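Local coordinates for uncharacterized protein Rv1825/MT1873 (Mycobacterium tuberculosis, PDB 3GMG) that is of unknown function, a member of the DUF881 (UPF0749) family that is probably associated with the cell membrane, at residues G37-I42 / S105-G110; A68-D73 / D145-R150; R76-G81 / T94-V99. All blocks are in the same frame, centred on the assembly; numbering follows the deposited sequence.

Contact 1: G37-I42 / S105-G110; sequences GVMITI and SILAIG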
loop_
_atom_site.group_PDB
_atom_site.type_symbol
_atom_site.label_atom_id
_atom_site.label_comp_id
_atom_site.label_asym_id
_atom_site.label_seq_id
_atom_site.Cartn_x
_atom_site.Cartn_y
_atom_site.Cartn_z
ATOM N N GLY A 37 -4.313 -11.842 -18.933
ATOM C CA GLY A 37 -3.175 -11.299 -18.258
ATOM C C GLY A 37 -1.858 -11.830 -18.825
ATOM O O GLY A 37 -1.750 -12.210 -19.994
ATOM N N VAL A 38 -0.872 -11.925 -17.943
ATOM C CA VAL A 38 0.430 -12.485 -18.290
ATOM C C VAL A 38 0.909 -13.444 -17.216
ATOM O O VAL A 38 0.488 -13.367 -16.057
ATOM C CB VAL A 38 1.505 -11.418 -18.501
ATOM C CG1 VAL A 38 1.126 -10.514 -19.665
ATOM C CG2 VAL A 38 1.762 -10.592 -17.205
ATOM N N MET A 39 1.751 -14.384 -17.649
ATOM C CA MET A 39 2.599 -15.170 -16.762
ATOM C C MET A 39 4.035 -14.806 -17.071
ATOM O O MET A 39 4.479 -14.861 -18.227
ATOM C CB MET A 39 2.372 -16.655 -16.976
ATOM C CG MET A 39 3.249 -17.566 -16.113
ATOM S SD MET A 39 2.881 -19.382 -16.174
ATOM C CE MET A 39 3.371 -19.661 -17.830
ATOM N N ILE A 40 4.758 -14.443 -16.026
ATOM C CA ILE A 40 6.141 -14.037 -16.112
ATOM C C ILE A 40 6.966 -15.087 -15.404
ATOM O O ILE A 40 6.722 -15.372 -14.237
ATOM C CB ILE A 40 6.365 -12.691 -15.404
ATOM C CG1 ILE A 40 5.432 -11.625 -15.998
ATOM C CG2 ILE A 40 7.845 -12.271 -15.486
ATOM C CD1 ILE A 40 5.174 -10.467 -15.104
ATOM N N THR A 41 7.917 -15.675 -16.114
ATOM C CA THR A 41 8.864 -16.615 -15.513
ATOM C C THR A 41 10.217 -15.930 -15.360
ATOM O O THR A 41 10.694 -15.284 -16.293
ATOM C CB THR A 41 9.026 -17.842 -16.373
ATOM O OG1 THR A 41 7.748 -18.441 -16.584
ATOM C CG2 THR A 41 9.967 -18.828 -15.705
ATOM N N ILE A 42 10.816 -16.048 -14.178
ATOM C CA ILE A 42 12.156 -15.527 -13.928
ATOM C C ILE A 42 13.061 -16.692 -13.532
ATOM O O ILE A 42 12.849 -17.319 -12.478
ATOM C CB ILE A 42 12.177 -14.466 -12.806
ATOM C CG1 ILE A 42 11.357 -13.248 -13.235
ATOM C CG2 ILE A 42 13.623 -14.037 -12.538
ATOM C CD1 ILE A 42 11.237 -12.157 -12.196
ATOM N N SER A 105 7.504 -17.507 -10.702
ATOM C CA SER A 105 6.422 -17.291 -11.682
ATOM C C SER A 105 5.534 -16.202 -11.125
ATOM O O SER A 105 5.099 -16.283 -9.980
ATOM C CB SER A 105 5.617 -18.588 -11.876
ATOM O OG SER A 105 4.778 -18.528 -13.028
ATOM N N ILE A 106 5.284 -15.166 -11.917
ATOM C CA ILE A 106 4.402 -14.086 -11.489
ATOM C C ILE A 106 3.208 -14.069 -12.415
ATOM O O ILE A 106 3.375 -14.003 -13.625
ATOM C CB ILE A 106 5.097 -12.711 -11.477
ATOM C CG1 ILE A 106 6.354 -12.754 -10.584
ATOM C CG2 ILE A 106 4.126 -11.630 -11.010
ATOM C CD1 ILE A 106 7.645 -13.032 -11.343
ATOM N N LEU A 107 2.019 -14.142 -11.837
ATOM C CA LEU A 107 0.754 -14.112 -12.586
ATOM C C LEU A 107 0.123 -12.760 -12.364
ATOM O O LEU A 107 0.066 -12.278 -11.245
ATOM C CB LEU A 107 -0.194 -15.191 -12.089
ATOM C CG LEU A 107 0.346 -16.619 -12.063
ATOM C CD1 LEU A 107 -0.611 -17.532 -11.332
ATOM C CD2 LEU A 107 0.505 -17.121 -13.492
ATOM N N ALA A 108 -0.328 -12.123 -13.426
ATOM C CA ALA A 108 -0.987 -10.814 -13.318
ATOM C C ALA A 108 -2.163 -10.750 -14.277
ATOM O O ALA A 108 -2.047 -11.148 -15.432
ATOM C CB ALA A 108 -0.045 -9.712 -13.614
ATOM N N ILE A 109 -3.278 -10.247 -13.778
ATOM C CA ILE A 109 -4.500 -10.071 -14.559
ATOM C C ILE A 109 -4.606 -8.621 -14.978
ATOM O O ILE A 109 -4.505 -7.722 -14.138
ATOM C CB ILE A 109 -5.733 -10.513 -13.777
ATOM C CG1 ILE A 109 -5.742 -12.043 -13.585
ATOM C CG2 ILE A 109 -7.032 -10.090 -14.501
ATOM C CD1 ILE A 109 -6.727 -12.554 -12.556
ATOM N N GLY A 110 -4.776 -8.398 -16.269
ATOM C CA GLY A 110 -4.836 -7.045 -16.853
ATOM C C GLY A 110 -4.788 -7.136 -18.362
ATOM O O GLY A 110 -4.880 -8.232 -18.910
HETATM O O HOH W 1 6.354 -19.871 -14.856
#
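Strands 37-42 and 105-109 run antiparallel, with 4.6 Å between the axes of the two short segments. Both fall in ranges predicted to be transmembrane helices, yet here they are strands. Four backbone hydrogen bonds join them, two in each of the pairs Val38-Ala108 and Ile40-Ile106. The shortest, from Ile106 N to Ile40 O, is 2.7 Å long and nearly straight, 165° at the hydrogen.

The two faces of this pair differ. On one, Val38, Ile40, Ile106 and Ala108 form an apolar surface. The low methyl of Ala108 sits beside the taller Val38, whose CG2, flanked by its own backbone N and carbonyl carbon, meets Ala108 CB at 4.1 Å. Ile40 and Ile106 meet through their CB atoms, 4.1 Å apart. The chi2 of Ile106 is 95°, well short of anti, and its CD1 meets Ile42 CD1 at 3.8 Å, the two side chains passing at a slant. Leu61 of helix 51-63 packs on Ile40, Ile106 and Ala108, and Val38 and Ile40 also touch helix 112-119.

On the other face Met39 and Leu107 run alongside each other. Met39 CG is anti to the backbone N (chi1 178°) and rests 3.8 Å from Leu107 CD2. The bend at chi3 carries the end of Met39 away from strand 105-109. Farther along, one water bridges Thr41 OG1 and Ser105 OG.

Gly37 closes the row opposite Ile109, where the CA atoms come within 4.1 Å. With no side chain, Gly37 lets its CA come within 3.0 Å of Ala108 O, a CA-H...O contact. The whole is a regular antiparallel pair in a five-stranded antiparallel sheet with helices on its apolar face, an alpha+beta arrangement.

Contact 2: A68-D73 / D145-R150; sequences AIQIND and DVTALR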
loop_
_atom_site.group_PDB
_atom_site.type_symbol
_atom_site.label_atom_id
_atom_site.label_comp_id
_atom_site.label_asym_id
_atom_site.label_seq_id
_atom_site.Cartn_x
_atom_site.Cartn_y
_atom_site.Cartn_z
ATOM N N ALA A 68 -4.817 -7.997 -10.267
ATOM C CA ALA A 68 -4.517 -9.040 -9.323
ATOM C C ALA A 68 -3.138 -9.538 -9.693
ATOM O O ALA A 68 -2.803 -9.618 -10.871
ATOM C CB ALA A 68 -5.555 -10.181 -9.394
ATOM N N ILE A 69 -2.323 -9.840 -8.679
ATOM C CA ILE A 69 -0.960 -10.334 -8.874
ATOM C C ILE A 69 -0.692 -11.440 -7.870
ATOM O O ILE A 69 -1.038 -11.320 -6.689
ATOM C CB ILE A 69 0.107 -9.213 -8.712
ATOM C CG1 ILE A 69 -0.158 -8.071 -9.695
ATOM C CG2 ILE A 69 1.539 -9.748 -8.941
ATOM C CD1 ILE A 69 0.752 -6.849 -9.456
ATOM N N GLN A 70 -0.075 -12.520 -8.347
ATOM C CA GLN A 70 0.351 -13.622 -7.495
ATOM C C GLN A 70 1.792 -13.960 -7.815
ATOM O O GLN A 70 2.178 -14.021 -8.969
ATOM C CB GLN A 70 -0.535 -14.830 -7.775
ATOM C CG GLN A 70 -0.248 -16.060 -6.953
ATOM C CD GLN A 70 -1.308 -17.112 -7.132
ATOM O OE1 GLN A 70 -2.516 -16.837 -7.086
ATOM N NE2 GLN A 70 -0.867 -18.349 -7.287
ATOM N N ILE A 71 2.605 -14.182 -6.782
ATOM C CA ILE A 71 4.001 -14.601 -6.970
ATOM C C ILE A 71 4.138 -16.042 -6.497
ATOM O O ILE A 71 3.788 -16.336 -5.365
ATOM C CB ILE A 71 4.959 -13.694 -6.194
ATOM C CG1 ILE A 71 4.806 -12.250 -6.682
ATOM C CG2 ILE A 71 6.410 -14.164 -6.365
ATOM C CD1 ILE A 71 5.540 -11.230 -5.848
ATOM N N ASN A 72 4.619 -16.919 -7.374
ATOM C CA ASN A 72 4.807 -18.345 -7.081
ATOM C C ASN A 72 6.281 -18.708 -7.135
ATOM O O ASN A 72 7.062 -18.123 -7.893
ATOM C CB ASN A 72 4.123 -19.212 -8.133
ATOM C CG ASN A 72 2.590 -19.140 -8.109
ATOM O OD1 ASN A 72 1.996 -18.795 -7.117
ATOM N ND2 ASN A 72 1.956 -19.556 -9.209
ATOM N N ASP A 73 6.653 -19.733 -6.374
ATOM C CA ASP A 73 7.845 -20.529 -6.712
ATOM C C ASP A 73 7.384 -21.967 -6.884
ATOM O O ASP A 73 6.189 -22.205 -7.047
ATOM C CB ASP A 73 9.013 -20.326 -5.737
ATOM C CG ASP A 73 8.842 -21.030 -4.399
ATOM O OD1 ASP A 73 7.759 -21.572 -4.069
ATOM O OD2 ASP A 73 9.842 -21.032 -3.639
ATOM N N ASP A 145 -5.322 -17.395 -13.883
ATOM C CA ASP A 145 -6.032 -17.557 -12.615
ATOM C C ASP A 145 -5.151 -17.188 -11.429
ATOM O O ASP A 145 -4.046 -17.698 -11.298
ATOM C CB ASP A 145 -6.518 -18.998 -12.416
ATOM C CG ASP A 145 -7.620 -19.418 -13.403
ATOM O OD1 ASP A 145 -8.081 -18.620 -14.237
ATOM O OD2 ASP A 145 -8.007 -20.605 -13.326
ATOM N N VAL A 146 -5.645 -16.279 -10.593
ATOM C CA VAL A 146 -4.979 -15.859 -9.373
ATOM C C VAL A 146 -5.805 -16.404 -8.229
ATOM O O VAL A 146 -6.872 -15.868 -7.917
ATOM C CB VAL A 146 -4.848 -14.317 -9.299
ATOM C CG1 VAL A 146 -4.415 -13.877 -7.890
ATOM C CG2 VAL A 146 -3.857 -13.837 -10.360
ATOM N N THR A 147 -5.343 -17.478 -7.613
ATOM C CA THR A 147 -6.156 -18.184 -6.631
ATOM C C THR A 147 -5.648 -18.045 -5.200
ATOM O O THR A 147 -6.379 -18.376 -4.258
ATOM C CB THR A 147 -6.265 -19.699 -6.984
ATOM O OG1 THR A 147 -4.963 -20.282 -6.971
ATOM C CG2 THR A 147 -6.895 -19.893 -8.347
ATOM N N ALA A 148 -4.409 -17.580 -5.021
ATOM C CA ALA A 148 -3.885 -17.342 -3.692
ATOM C C ALA A 148 -4.679 -16.226 -3.029
ATOM O O ALA A 148 -5.091 -15.298 -3.696
ATOM C CB ALA A 148 -2.388 -16.968 -3.765
ATOM N N LEU A 149 -4.845 -16.314 -1.710
ATOM C CA LEU A 149 -5.590 -15.336 -0.936
ATOM C C LEU A 149 -4.693 -14.637 0.072
ATOM O O LEU A 149 -3.716 -15.206 0.558
ATOM C CB LEU A 149 -6.747 -16.017 -0.192
ATOM C CG LEU A 149 -7.678 -16.884 -1.037
ATOM C CD1 LEU A 149 -8.762 -17.490 -0.137
ATOM C CD2 LEU A 149 -8.298 -16.115 -2.206
ATOM N N ARG A 150 -5.030 -13.390 0.389
ATOM C CA ARG A 150 -4.304 -12.668 1.427
ATOM C C ARG A 150 -4.783 -13.076 2.807
ATOM O O ARG A 150 -5.952 -13.416 2.987
ATOM C CB ARG A 150 -4.469 -11.171 1.249
ATOM C CG ARG A 150 -3.836 -10.676 -0.021
ATOM C CD ARG A 150 -3.401 -9.253 0.133
ATOM N NE ARG A 150 -2.093 -9.164 0.781
ATOM C CZ ARG A 150 -1.664 -8.120 1.479
ATOM N NH1 ARG A 150 -2.453 -7.059 1.674
ATOM N NH2 ARG A 150 -0.444 -8.153 2.010
HETATM O O HOH W 2 -3.314 -19.400 -9.223
#
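The side-chain amide of Gln70 is the flat group of this contact. Ala148 CB lies against it, 3.5 Å from Gln70 CD. At one edge, Gln70 NE2 donates to Asn72 OD1 over 2.9 Å. This bond is nearly straight and lies in the amide plane, 4° out of it, on a lone pair of the acceptor.

Gln70 OE1 takes two backbone N-H groups from the turn after strand 143-146, which mark this end of the amide as the oxygen. The bond from Ala148 N to Gln70 OE1 is 2.9 Å long and straight, 168° at the hydrogen, but its donor stands above the carbonyl plane. The bond from Thr147 N is bent and weak. An extended side chain, with CG anti to the backbone N (chi1 -179°), carries the amide there. Val146 CG1 packs 4.0 Å from Gln70 CB, and its two methyls also cover Ala68 CB. A water joins Asp145 O to Thr147 OG1, with a weak bond from Gln70 NE2.

Strand 68-72 lies between strands 77-79 and 104-109. Ile69 and Ile71 face helix 51-63, while Gln70 and Ala68 receive the 145-150 segment on the other side of the sheet. Val146 also touches Arg79 and Ile109 of the flanking strands.

Contact 3: R76-G81 / T94-V99; sequences RSVRVG and TVDTKV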
loop_
_atom_site.group_PDB
_atom_site.type_symbol
_atom_site.label_atom_id
_atom_site.label_comp_id
_atom_site.label_asym_id
_atom_site.label_seq_id
_atom_site.Cartn_x
_atom_site.Cartn_y
_atom_site.Cartn_z
ATOM N N ARG A 76 5.341 -22.617 -3.246
ATOM C CA ARG A 76 4.540 -21.663 -2.476
ATOM C C ARG A 76 3.970 -20.557 -3.353
ATOM O O ARG A 76 4.474 -20.311 -4.442
ATOM C CB ARG A 76 5.382 -21.056 -1.367
ATOM C CG ARG A 76 5.763 -22.093 -0.285
ATOM C CD ARG A 76 6.918 -21.625 0.568
ATOM N NE ARG A 76 8.141 -21.437 -0.220
ATOM C CZ ARG A 76 9.009 -22.395 -0.561
ATOM N NH1 ARG A 76 10.077 -22.074 -1.284
ATOM N NH2 ARG A 76 8.834 -23.667 -0.181
ATOM N N SER A 77 2.913 -19.921 -2.862
ATOM C CA SER A 77 2.223 -18.837 -3.583
ATOM C C SER A 77 1.906 -17.685 -2.639
ATOM O O SER A 77 1.575 -17.907 -1.476
ATOM C CB SER A 77 0.940 -19.341 -4.232
ATOM O OG SER A 77 1.205 -20.440 -5.082
ATOM N N VAL A 78 1.997 -16.457 -3.138
ATOM C CA VAL A 78 1.656 -15.270 -2.367
ATOM C C VAL A 78 0.759 -14.375 -3.214
ATOM O O VAL A 78 1.096 -14.041 -4.336
ATOM C CB VAL A 78 2.898 -14.483 -1.953
ATOM C CG1 VAL A 78 2.500 -13.274 -1.092
ATOM C CG2 VAL A 78 3.872 -15.382 -1.177
ATOM N N ARG A 79 -0.394 -14.014 -2.669
ATOM C CA ARG A 79 -1.279 -13.031 -3.271
ATOM C C ARG A 79 -0.768 -11.657 -2.910
ATOM O O ARG A 79 -0.666 -11.316 -1.735
ATOM C CB ARG A 79 -2.699 -13.206 -2.724
ATOM C CG ARG A 79 -3.710 -12.202 -3.290
ATOM C CD ARG A 79 -3.893 -12.363 -4.801
ATOM N NE ARG A 79 -5.034 -11.590 -5.296
ATOM C CZ ARG A 79 -6.305 -11.958 -5.221
ATOM N NH1 ARG A 79 -7.254 -11.126 -5.673
ATOM N NH2 ARG A 79 -6.646 -13.119 -4.670
ATOM N N VAL A 80 -0.433 -10.870 -3.911
ATOM C CA VAL A 80 0.091 -9.532 -3.674
ATOM C C VAL A 80 -1.024 -8.593 -3.265
ATOM O O VAL A 80 -2.136 -8.658 -3.778
ATOM C CB VAL A 80 0.809 -8.977 -4.925
ATOM C CG1 VAL A 80 1.259 -7.533 -4.723
ATOM C CG2 VAL A 80 2.013 -9.835 -5.256
ATOM N N GLY A 81 -0.710 -7.729 -2.298
ATOM C CA GLY A 81 -1.597 -6.636 -1.925
ATOM C C GLY A 81 -0.825 -5.350 -1.739
ATOM O O GLY A 81 0.393 -5.298 -1.912
ATOM N N THR A 94 11.831 -13.357 0.831
ATOM C CA THR A 94 10.667 -13.498 1.693
ATOM C C THR A 94 9.640 -12.461 1.254
ATOM O O THR A 94 9.881 -11.255 1.329
ATOM C CB THR A 94 11.022 -13.321 3.198
ATOM O OG1 THR A 94 12.048 -14.257 3.547
ATOM C CG2 THR A 94 9.810 -13.562 4.081
ATOM N N VAL A 95 8.501 -12.949 0.771
ATOM C CA VAL A 95 7.396 -12.099 0.344
ATOM C C VAL A 95 6.223 -12.330 1.295
ATOM O O VAL A 95 5.676 -13.435 1.354
ATOM C CB VAL A 95 6.963 -12.418 -1.110
ATOM C CG1 VAL A 95 5.934 -11.400 -1.584
ATOM C CG2 VAL A 95 8.174 -12.431 -2.063
ATOM N N ASP A 96 5.862 -11.314 2.075
ATOM C CA ASP A 96 4.785 -11.431 3.068
ATOM C C ASP A 96 4.896 -12.716 3.918
ATOM O O ASP A 96 3.953 -13.492 4.045
ATOM C CB ASP A 96 3.424 -11.331 2.368
ATOM C CG ASP A 96 3.198 -9.969 1.737
ATOM O OD1 ASP A 96 3.970 -9.032 2.031
ATOM O OD2 ASP A 96 2.246 -9.832 0.940
ATOM N N THR A 97 6.090 -12.924 4.467
ATOM C CA THR A 97 6.433 -14.060 5.347
ATOM C C THR A 97 6.721 -15.373 4.632
ATOM O O THR A 97 7.199 -16.314 5.271
ATOM C CB THR A 97 5.384 -14.354 6.474
ATOM O OG1 THR A 97 4.304 -15.141 5.957
ATOM C CG2 THR A 97 4.863 -13.066 7.116
ATOM N N LYS A 98 6.447 -15.464 3.330
ATOM C CA LYS A 98 6.733 -16.687 2.594
ATOM C C LYS A 98 8.083 -16.616 1.910
ATOM O O LYS A 98 8.348 -15.705 1.119
ATOM C CB LYS A 98 5.634 -16.970 1.576
ATOM C CG LYS A 98 4.287 -17.168 2.231
ATOM C CD LYS A 98 3.378 -17.980 1.367
ATOM C CE LYS A 98 2.031 -18.155 2.024
ATOM N NZ LYS A 98 1.028 -18.600 1.038
ATOM N N VAL A 99 8.940 -17.588 2.218
ATOM C CA VAL A 99 10.267 -17.657 1.642
ATOM C C VAL A 99 10.187 -18.387 0.305
ATOM O O VAL A 99 9.718 -19.530 0.227
ATOM C CB VAL A 99 11.279 -18.347 2.588
ATOM C CG1 VAL A 99 12.658 -18.360 1.953
ATOM C CG2 VAL A 99 11.293 -17.644 3.966
HETATM O O HOH W 3 2.016 -21.301 -0.195
HETATM O O HOH W 4 -0.060 -11.245 0.904
#
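Lys98 begins with CG anti to the carbonyl carbon (chi1 -61°) and then runs extended, so that NZ arrives at the backbone of Ser77. NZ donates to Ser77 O over 2.7 Å, approaching nearly along the C=O axis. A water also accepts from both NZ and Ser77 N, so the lysine tip grips this backbone directly and through solvent.

Val78 puts CG1 anti to its backbone N (chi1 -178°). That turns CG1 to Val95 CG1, 3.9 Å away, the two side chains meeting at a slant. CG2 rests 3.6 Å from Lys98 CB, where valine and lysine pass flank to flank, running opposite ways. The valine thus fits between Val95, the flank of Asp96 and the aliphatic part of Lys98.

Arg76 bends at chi3 (-62°), which brings NE to Val99 O at 2.5 Å, a short but bent, weak bond. Its NH1 makes a salt bridge with Asp73, which probably holds the guanidinium more firmly. At the other end, a water donates to both Arg79 O and Asp96 OD2. Asp96 also accepts hydrogen bonds from Thr84 OG1 and Trp85 N.

Val95 to Lys98 form a type I' turn, closed by hydrogen bonds both ways between Val95 and Lys98. This is a beta hairpin with a two-residue loop, Asp96-Thr97, between strands 92-95 and 98-100, and its turn packs through side chains against edge strand 77-79 of the larger sheet.

Overall arrangement
From the N terminus, strand 37-43 comes first, and helix 51-63 leads from it to strand 68-72. Strand 77-79 follows directly, and then the small three-stranded sheet that holds 94-99. Contact 3 closes this short loop. Strand 104-109 then returns to pair with 37-42, so contact 1 closes a longer loop with contact 3 nested inside. The chain reaches 145-150 last. Contact 2 closes there, crosses contact 1 and also encloses contact 3. Strand 68-72 neighbours both 104-109 and 77-79, and backbone bonds Ser105-Asn72 and Leu107-Gln70 join contacts 1 and 2. Asn72-Ser77 and Ala148-Arg79 bonds join contacts 2 and 3.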